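Local coordinates for cytochrome P450 (Rhodococcus erythropolis, PDB 3WEC), which hydroxylates the quinoline nitrogen of aurachin alkaloids as a heme-dependent monooxygenase, a step essential for their antibiotic activity, at residues D96-M101 with P105-R110; G113-A118 with H360-A365. All blocks are in the same frame, centred on the assembly; numbering follows the deposited sequence.

Helix 107-121 contributes to both contacts and through them to the heme site of this P450. Contact 1 sets its first turn against the loop that precedes it, only four residues away in sequence, whereas contact 2 sets its middle against the cysteine-ligand segment, 242 residues further on. Both are partly buried and both reach the heme. Contact 1 is mixed: charged groups lie at its partly exposed end, and a methionine and a histidine meet a propionate at its buried end. Contact 2 is carbon-to-carbon van der Waals packing and lies nearer the centre of the chain, beside the iron ligand. The two join where M101 CE packs on V115 CB, 3.8 Å apart.

Contact 1. Residues D96-M101 with P105-R110; sequences DARPFM and PPEHTR. With HEM (protoporphyrin IX containing Fe), chain B.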
loop_
_atom_site.group_PDB
_atom_site.type_symbol
_atom_site.label_atom_id
_atom_site.label_comp_id
_atom_site.label_asym_id
_atom_site.label_seq_id
_atom_site.Cartn_x
_atom_site.Cartn_y
_atom_site.Cartn_z
ATOM N N ASP A 96 -2.961 -20.837 5.423
ATOM C CA ASP A 96 -2.515 -20.595 4.039
ATOM C C ASP A 96 -2.471 -19.085 3.659
ATOM O O ASP A 96 -3.463 -18.508 3.201
ATOM C CB ASP A 96 -3.407 -21.394 3.068
ATOM C CG ASP A 96 -2.708 -21.737 1.758
ATOM O OD1 ASP A 96 -1.519 -21.389 1.594
ATOM O OD2 ASP A 96 -3.359 -22.351 0.885
ATOM N N ALA A 97 -1.307 -18.463 3.852
ATOM C CA ALA A 97 -1.076 -17.082 3.417
ATOM C C ALA A 97 -0.556 -17.008 1.978
ATOM O O ALA A 97 -0.280 -15.916 1.450
ATOM C CB ALA A 97 -0.111 -16.378 4.363
ATOM N N ARG A 98 -0.437 -18.173 1.353
ATOM C CA ARG A 98 0.237 -18.315 0.063
ATOM C C ARG A 98 -0.345 -17.467 -1.090
ATOM O O ARG A 98 0.388 -16.695 -1.717
ATOM C CB ARG A 98 0.293 -19.790 -0.348
ATOM C CG ARG A 98 1.437 -20.618 0.217
ATOM C CD ARG A 98 1.403 -21.980 -0.449
ATOM N NE ARG A 98 1.224 -21.886 -1.915
ATOM C CZ ARG A 98 0.098 -22.164 -2.592
ATOM N NH1 ARG A 98 -1.006 -22.565 -1.962
ATOM N NH2 ARG A 98 0.069 -22.030 -3.912
ATOM N N PRO A 99 -1.654 -17.615 -1.387
ATOM C CA PRO A 99 -2.091 -16.826 -2.532
ATOM C C PRO A 99 -2.133 -15.311 -2.244
ATOM O O PRO A 99 -2.540 -14.543 -3.119
ATOM C CB PRO A 99 -3.481 -17.404 -2.860
ATOM C CG PRO A 99 -3.557 -18.716 -2.127
ATOM C CD PRO A 99 -2.729 -18.500 -0.893
ATOM N N PHE A 100 -1.671 -14.907 -1.055
ATOM C CA PHE A 100 -1.492 -13.494 -0.708
ATOM C C PHE A 100 -0.074 -12.939 -0.987
ATOM O O PHE A 100 0.258 -11.802 -0.579
ATOM C CB PHE A 100 -1.862 -13.241 0.768
ATOM C CG PHE A 100 -3.316 -13.457 1.085
ATOM C CD1 PHE A 100 -4.302 -13.280 0.112
ATOM C CD2 PHE A 100 -3.705 -13.811 2.378
ATOM C CE1 PHE A 100 -5.643 -13.477 0.419
ATOM C CE2 PHE A 100 -5.047 -13.998 2.695
ATOM C CZ PHE A 100 -6.015 -13.832 1.717
ATOM N N MET A 101 0.766 -13.748 -1.647
ATOM C CA MET A 101 2.149 -13.360 -1.973
ATOM C C MET A 101 3.003 -13.120 -0.735
ATOM O O MET A 101 4.087 -12.543 -0.846
ATOM C CB MET A 101 2.183 -12.081 -2.835
ATOM C CG MET A 101 1.285 -12.060 -4.065
ATOM S SD MET A 101 1.943 -12.834 -5.542
ATOM C CE MET A 101 0.493 -12.798 -6.599
ATOM N N PRO A 105 9.875 -18.055 -3.150
ATOM C CA PRO A 105 10.101 -19.118 -4.118
ATOM C C PRO A 105 10.149 -20.501 -3.469
ATOM O O PRO A 105 10.583 -20.623 -2.328
ATOM C CB PRO A 105 11.457 -18.743 -4.707
ATOM C CG PRO A 105 11.416 -17.256 -4.710
ATOM C CD PRO A 105 10.779 -16.912 -3.385
ATOM N N PRO A 106 9.700 -21.541 -4.191
ATOM C CA PRO A 106 9.205 -21.479 -5.573
ATOM C C PRO A 106 7.710 -21.151 -5.706
ATOM O O PRO A 106 7.265 -20.812 -6.801
ATOM C CB PRO A 106 9.500 -22.880 -6.107
ATOM C CG PRO A 106 9.402 -23.755 -4.905
ATOM C CD PRO A 106 9.762 -22.929 -3.697
ATOM N N GLU A 107 6.959 -21.246 -4.606
ATOM C CA GLU A 107 5.532 -20.855 -4.586
ATOM C C GLU A 107 5.271 -19.442 -5.045
ATOM O O GLU A 107 4.368 -19.231 -5.852
ATOM C CB GLU A 107 4.847 -21.046 -3.224
ATOM C CG GLU A 107 5.738 -20.966 -1.990
ATOM C CD GLU A 107 6.051 -22.337 -1.412
ATOM O OE1 GLU A 107 5.344 -23.296 -1.778
ATOM O OE2 GLU A 107 6.991 -22.442 -0.592
ATOM N N HIS A 108 6.056 -18.482 -4.551
ATOM C CA HIS A 108 5.775 -17.077 -4.881
ATOM C C HIS A 108 5.998 -16.916 -6.351
ATOM O O HIS A 108 5.193 -16.282 -7.023
ATOM C CB HIS A 108 6.655 -16.079 -4.118
ATOM C CG HIS A 108 6.740 -14.728 -4.796
ATOM N ND1 HIS A 108 7.668 -14.451 -5.760
ATOM C CD2 HIS A 108 5.961 -13.610 -4.671
ATOM C CE1 HIS A 108 7.493 -13.190 -6.184
ATOM N NE2 HIS A 108 6.436 -12.682 -5.517
ATOM N N THR A 109 7.112 -17.476 -6.849
ATOM C CA THR A 109 7.461 -17.448 -8.270
ATOM C C THR A 109 6.320 -17.930 -9.161
ATOM O O THR A 109 5.944 -17.254 -10.125
ATOM C CB THR A 109 8.739 -18.284 -8.535
ATOM O OG1 THR A 109 9.785 -17.843 -7.655
ATOM C CG2 THR A 109 9.215 -18.185 -10.035
ATOM N N ARG A 110 5.750 -19.089 -8.830
ATOM C CA ARG A 110 4.602 -19.640 -9.598
ATOM C C ARG A 110 3.413 -18.688 -9.549
ATOM O O ARG A 110 2.879 -18.316 -10.578
ATOM C CB ARG A 110 4.174 -21.047 -9.129
ATOM C CG ARG A 110 2.730 -21.408 -9.520
ATOM C CD ARG A 110 2.307 -22.846 -9.127
ATOM N NE ARG A 110 0.939 -23.182 -9.541
ATOM C CZ ARG A 110 -0.141 -22.859 -8.823
ATOM N NH1 ARG A 110 0.013 -22.224 -7.667
ATOM N NH2 ARG A 110 -1.367 -23.164 -9.256
HETATM C CHA HEM B . 3.261 -5.356 -2.760
HETATM C CHB HEM B . 3.404 -0.442 -2.030
HETATM C CHC HEM B . -0.500 0.113 -4.954
HETATM C CHD HEM B . -0.738 -4.900 -5.514
HETATM C C1A HEM B . 3.547 -4.011 -2.313
HETATM C C2A HEM B . 4.585 -3.756 -1.261
HETATM C C3A HEM B . 4.608 -2.323 -1.078
HETATM C C4A HEM B . 3.572 -1.852 -1.995
HETATM C CMA HEM B . 5.503 -1.508 -0.116
HETATM C CAA HEM B . 5.537 -4.680 -0.490
HETATM C CBA HEM B . 6.757 -4.791 -1.423
HETATM C CGA HEM B . 7.949 -5.475 -0.727
HETATM O O1A HEM B . 7.782 -6.270 0.245
HETATM O O2A HEM B . 9.106 -5.259 -1.190
HETATM C C1B HEM B . 2.293 0.124 -2.790
HETATM C C2B HEM B . 2.193 1.579 -2.875
HETATM C C3B HEM B . 1.027 1.699 -3.708
HETATM C C4B HEM B . 0.601 0.339 -4.016
HETATM C CMB HEM B . 2.992 2.685 -2.244
HETATM C CAB HEM B . 0.456 3.011 -4.109
HETATM C CBB HEM B . -0.839 3.192 -4.050
HETATM C C1C HEM B . -0.885 -1.208 -5.402
HETATM C C2C HEM B . -2.106 -1.453 -6.170
HETATM C C3C HEM B . -2.148 -2.925 -6.307
HETATM C C4C HEM B . -0.998 -3.473 -5.616
HETATM C CMC HEM B . -3.049 -0.390 -6.661
HETATM C CAC HEM B . -3.182 -3.786 -6.970
HETATM C CBC HEM B . -4.107 -3.296 -7.764
HETATM C C1D HEM B . 0.345 -5.500 -4.723
HETATM C C2D HEM B . 0.602 -6.935 -4.803
HETATM C C3D HEM B . 1.803 -7.106 -3.965
HETATM C C4D HEM B . 2.118 -5.721 -3.576
HETATM C CMD HEM B . -0.237 -7.980 -5.504
HETATM C CAD HEM B . 2.522 -8.378 -3.615
HETATM C CBD HEM B . 3.713 -8.487 -4.597
HETATM C CGD HEM B . 4.528 -9.721 -4.396
HETATM O O1D HEM B . 5.017 -10.252 -5.433
HETATM O O2D HEM B . 4.684 -10.178 -3.216
HETATM N NA HEM B . 2.952 -2.815 -2.897
HETATM N NB HEM B . 1.406 -0.629 -3.508
HETATM N NC HEM B . -0.171 -2.408 -5.109
HETATM N ND HEM B . 1.273 -4.769 -4.040
HETATM FE FE HEM B . 1.188 -2.688 -3.780
HETATM O O HOH W 1 -0.167 -2.437 -1.721
#
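M101 and H108 cross at about a right angle beside one heme propionate. The sulfur lies oblique to the imidazole, M101 SD standing 4.2 Å from H108 CD2, while the carboxylate comes to the ring edge. There H108 NE2 donates a fairly straight hydrogen bond of 2.8 Å to HEM O1D. A chi1 of 159° swings the H108 ring away from the backbone N towards the propionate. M101 CB touches the other oxygen of that carboxylate, 3.2 Å from HEM O2D, and a bend at chi2 (-84°) sets SD beside the histidine. Towards the partly exposed end, R98 crosses E107 almost perpendicularly and brings its guanidinium edge to the methylene, R98 NE lying 3.9 Å from E107 CB. R98 NH2 and R110 NH1 are 3.8 Å apart, the guanidinium planes turned 37° from each other; E242 on helix 240-271 takes a salt bridge from each arginine, and this shared carboxylate probably accounts for their closeness. F100, in the same loop, touches the bound aurachin intermediate. H108 is a heme-binding residue, and its N-H, one of several donors to the heme together with R112, K66, R305 and H359, probably stabilises the charge of this propionate.

Contact 2. Residues G113-A118 with H360-A365; sequences GLVSDA and HCLGSA. With HEM (protoporphyrin IX containing Fe), chain B.
A chi1 of -172° carries L362 CG away from its backbone N and out to helix 107-121, and chi2 of 71° spreads its two methyls over V115 and S116. Each branch has its own neighbour. L362 CD2 packs on V115 CG1 at 3.8 Å, the two side chains meeting at a slant, while L362 CD1 presses on S116 CB at 3.2 Å, tighter than usual for two carbons. S116 OG is hydrogen-bonded to the carbonyl of R112 one turn earlier, and CB is what meets the leucine. Behind the methyls, L362 CB lies 4.0 Å from the heme methyl HEM CMD, so the leucine bridges the helix and the porphyrin margin.

The preceding residue is the axial ligand. C361 SG, turned away from its own backbone N by a chi1 of -179°, reaches HEM FE at 2.4 Å, with a water 2.5 Å from HEM FE across the ring. A type I turn from C361 to S364, closed by S364 N to C361 O at 2.9 Å, leads into helix 364-381. G363, the N-cap residue of that helix, passes close to the ring, its CA 3.5 Å from HEM C3C. R112, on the same helix just before G113, donates to the carbonyl of H360 and to the heme, a polar tie beside the packing.

This is the cysteine-ligand loop of the P450 fold. Without a polar bond between the two segments, van der Waals packing through L362 ties helix 107-121 to the residue next to the axial ligand and to the heme margin.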
loop_
_atom_site.group_PDB
_atom_site.type_symbol
_atom_site.label_atom_id
_atom_site.label_comp_id
_atom_site.label_asym_id
_atom_site.label_seq_id
_atom_site.Cartn_x
_atom_site.Cartn_y
_atom_site.Cartn_z
ATOM N N GLY A 113 3.994 -15.167 -11.423
ATOM C CA GLY A 113 4.001 -15.260 -12.860
ATOM C C GLY A 113 2.611 -15.389 -13.450
ATOM O O GLY A 113 2.269 -14.695 -14.402
ATOM N N LEU A 114 1.801 -16.272 -12.873
ATOM C CA LEU A 114 0.461 -16.493 -13.367
ATOM C C LEU A 114 -0.394 -15.233 -13.123
ATOM O O LEU A 114 -1.037 -14.740 -14.033
ATOM C CB LEU A 114 -0.171 -17.726 -12.675
ATOM C CG LEU A 114 0.530 -19.057 -12.932
ATOM C CD1 LEU A 114 -0.022 -20.231 -12.111
ATOM C CD2 LEU A 114 0.476 -19.348 -14.424
ATOM N N VAL A 115 -0.314 -14.684 -11.927
ATOM C CA VAL A 115 -1.118 -13.528 -11.578
ATOM C C VAL A 115 -0.724 -12.290 -12.401
ATOM O O VAL A 115 -1.573 -11.682 -13.045
ATOM C CB VAL A 115 -1.049 -13.273 -10.073
ATOM C CG1 VAL A 115 -1.640 -11.930 -9.723
ATOM C CG2 VAL A 115 -1.732 -14.400 -9.310
ATOM N N SER A 116 0.560 -11.959 -12.455
ATOM C CA SER A 116 0.961 -10.763 -13.176
ATOM C C SER A 116 0.711 -10.861 -14.663
ATOM O O SER A 116 0.633 -9.825 -15.330
ATOM C CB SER A 116 2.433 -10.461 -12.964
ATOM O OG SER A 116 3.216 -11.577 -13.310
ATOM N N ASP A 117 0.635 -12.089 -15.204
ATOM C CA ASP A 117 0.315 -12.239 -16.639
ATOM C C ASP A 117 -1.162 -11.770 -16.841
ATOM O O ASP A 117 -1.473 -10.901 -17.671
ATOM C CB ASP A 117 0.616 -13.679 -17.130
ATOM C CG ASP A 117 0.166 -13.937 -18.551
ATOM O OD1 ASP A 117 -0.642 -13.146 -19.073
ATOM O OD2 ASP A 117 0.651 -14.920 -19.204
ATOM N N ALA A 118 -2.066 -12.287 -16.014
ATOM C CA ALA A 118 -3.454 -11.853 -16.099
ATOM C C ALA A 118 -3.619 -10.381 -15.735
ATOM O O ALA A 118 -4.508 -9.697 -16.254
ATOM C CB ALA A 118 -4.313 -12.709 -15.208
ATOM N N HIS A 360 8.534 -6.547 -5.683
ATOM C CA HIS A 360 8.182 -5.188 -6.139
ATOM C C HIS A 360 6.714 -5.015 -6.434
ATOM O O HIS A 360 6.133 -5.786 -7.194
ATOM C CB HIS A 360 8.903 -4.844 -7.393
ATOM C CG HIS A 360 8.763 -3.411 -7.786
ATOM N ND1 HIS A 360 7.926 -3.013 -8.763
ATOM C CD2 HIS A 360 9.401 -2.266 -7.315
ATOM C CE1 HIS A 360 8.027 -1.679 -8.924
ATOM N NE2 HIS A 360 8.942 -1.221 -8.032
ATOM N N CYS A 361 6.089 -4.009 -5.830
ATOM C CA CYS A 361 4.618 -3.878 -5.938
ATOM C C CYS A 361 3.970 -4.237 -7.285
ATOM O O CYS A 361 3.832 -3.398 -8.085
ATOM C CB CYS A 361 4.182 -2.454 -5.698
ATOM S SG CYS A 361 2.333 -2.353 -5.806
ATOM N N LEU A 362 3.457 -5.419 -7.513
ATOM C CA LEU A 362 2.733 -5.696 -8.756
ATOM C C LEU A 362 1.775 -4.607 -9.331
ATOM O O LEU A 362 1.693 -4.466 -10.566
ATOM C CB LEU A 362 2.031 -7.069 -8.658
ATOM C CG LEU A 362 1.386 -7.611 -9.936
ATOM C CD1 LEU A 362 2.495 -8.023 -10.888
ATOM C CD2 LEU A 362 0.494 -8.798 -9.668
ATOM N N GLY A 363 1.016 -3.888 -8.464
ATOM C CA GLY A 363 0.106 -2.850 -8.931
ATOM C C GLY A 363 0.726 -1.481 -9.210
ATOM O O GLY A 363 0.015 -0.504 -9.368
ATOM N N SER A 364 2.053 -1.389 -9.285
ATOM C CA SER A 364 2.678 -0.078 -9.305
ATOM C C SER A 364 2.499 0.779 -10.587
ATOM O O SER A 364 2.501 2.012 -10.464
ATOM C CB SER A 364 4.162 -0.175 -9.029
ATOM O OG SER A 364 4.788 -0.822 -10.094
ATOM N N ALA A 365 2.408 0.165 -11.777
ATOM C CA ALA A 365 2.006 0.895 -12.991
ATOM C C ALA A 365 0.582 1.445 -12.899
ATOM O O ALA A 365 0.316 2.496 -13.468
ATOM C CB ALA A 365 2.136 0.028 -14.240
HETATM C CHA HEM B . 3.261 -5.356 -2.760
HETATM C CHB HEM B . 3.404 -0.442 -2.030
HETATM C CHC HEM B . -0.500 0.113 -4.954
HETATM C CHD HEM B . -0.738 -4.900 -5.514
HETATM C C1A HEM B . 3.547 -4.011 -2.313
HETATM C C2A HEM B . 4.585 -3.756 -1.261
HETATM C C3A HEM B . 4.608 -2.323 -1.078
HETATM C C4A HEM B . 3.572 -1.852 -1.995
HETATM C CMA HEM B . 5.503 -1.508 -0.116
HETATM C CAA HEM B . 5.537 -4.680 -0.490
HETATM C CBA HEM B . 6.757 -4.791 -1.423
HETATM C CGA HEM B . 7.949 -5.475 -0.727
HETATM O O1A HEM B . 7.782 -6.270 0.245
HETATM O O2A HEM B . 9.106 -5.259 -1.190
HETATM C C1B HEM B . 2.293 0.124 -2.790
HETATM C C2B HEM B . 2.193 1.579 -2.875
HETATM C C3B HEM B . 1.027 1.699 -3.708
HETATM C C4B HEM B . 0.601 0.339 -4.016
HETATM C CMB HEM B . 2.992 2.685 -2.244
HETATM C CAB HEM B . 0.456 3.011 -4.109
HETATM C CBB HEM B . -0.839 3.192 -4.050
HETATM C C1C HEM B . -0.885 -1.208 -5.402
HETATM C C2C HEM B . -2.106 -1.453 -6.170
HETATM C C3C HEM B . -2.148 -2.925 -6.307
HETATM C C4C HEM B . -0.998 -3.473 -5.616
HETATM C CMC HEM B . -3.049 -0.390 -6.661
HETATM C CAC HEM B . -3.182 -3.786 -6.970
HETATM C CBC HEM B . -4.107 -3.296 -7.764
HETATM C C1D HEM B . 0.345 -5.500 -4.723
HETATM C C2D HEM B . 0.602 -6.935 -4.803
HETATM C C3D HEM B . 1.803 -7.106 -3.965
HETATM C C4D HEM B . 2.118 -5.721 -3.576
HETATM C CMD HEM B . -0.237 -7.980 -5.504
HETATM C CAD HEM B . 2.522 -8.378 -3.615
HETATM C CBD HEM B . 3.713 -8.487 -4.597
HETATM C CGD HEM B . 4.528 -9.721 -4.396
HETATM O O1D HEM B . 5.017 -10.252 -5.433
HETATM O O2D HEM B . 4.684 -10.178 -3.216
HETATM N NA HEM B . 2.952 -2.815 -2.897
HETATM N NB HEM B . 1.406 -0.629 -3.508
HETATM N NC HEM B . -0.171 -2.408 -5.109
HETATM N ND HEM B . 1.273 -4.769 -4.040
HETATM FE FE HEM B . 1.188 -2.688 -3.780
HETATM O O HOH W 1 -0.167 -2.437 -1.721
#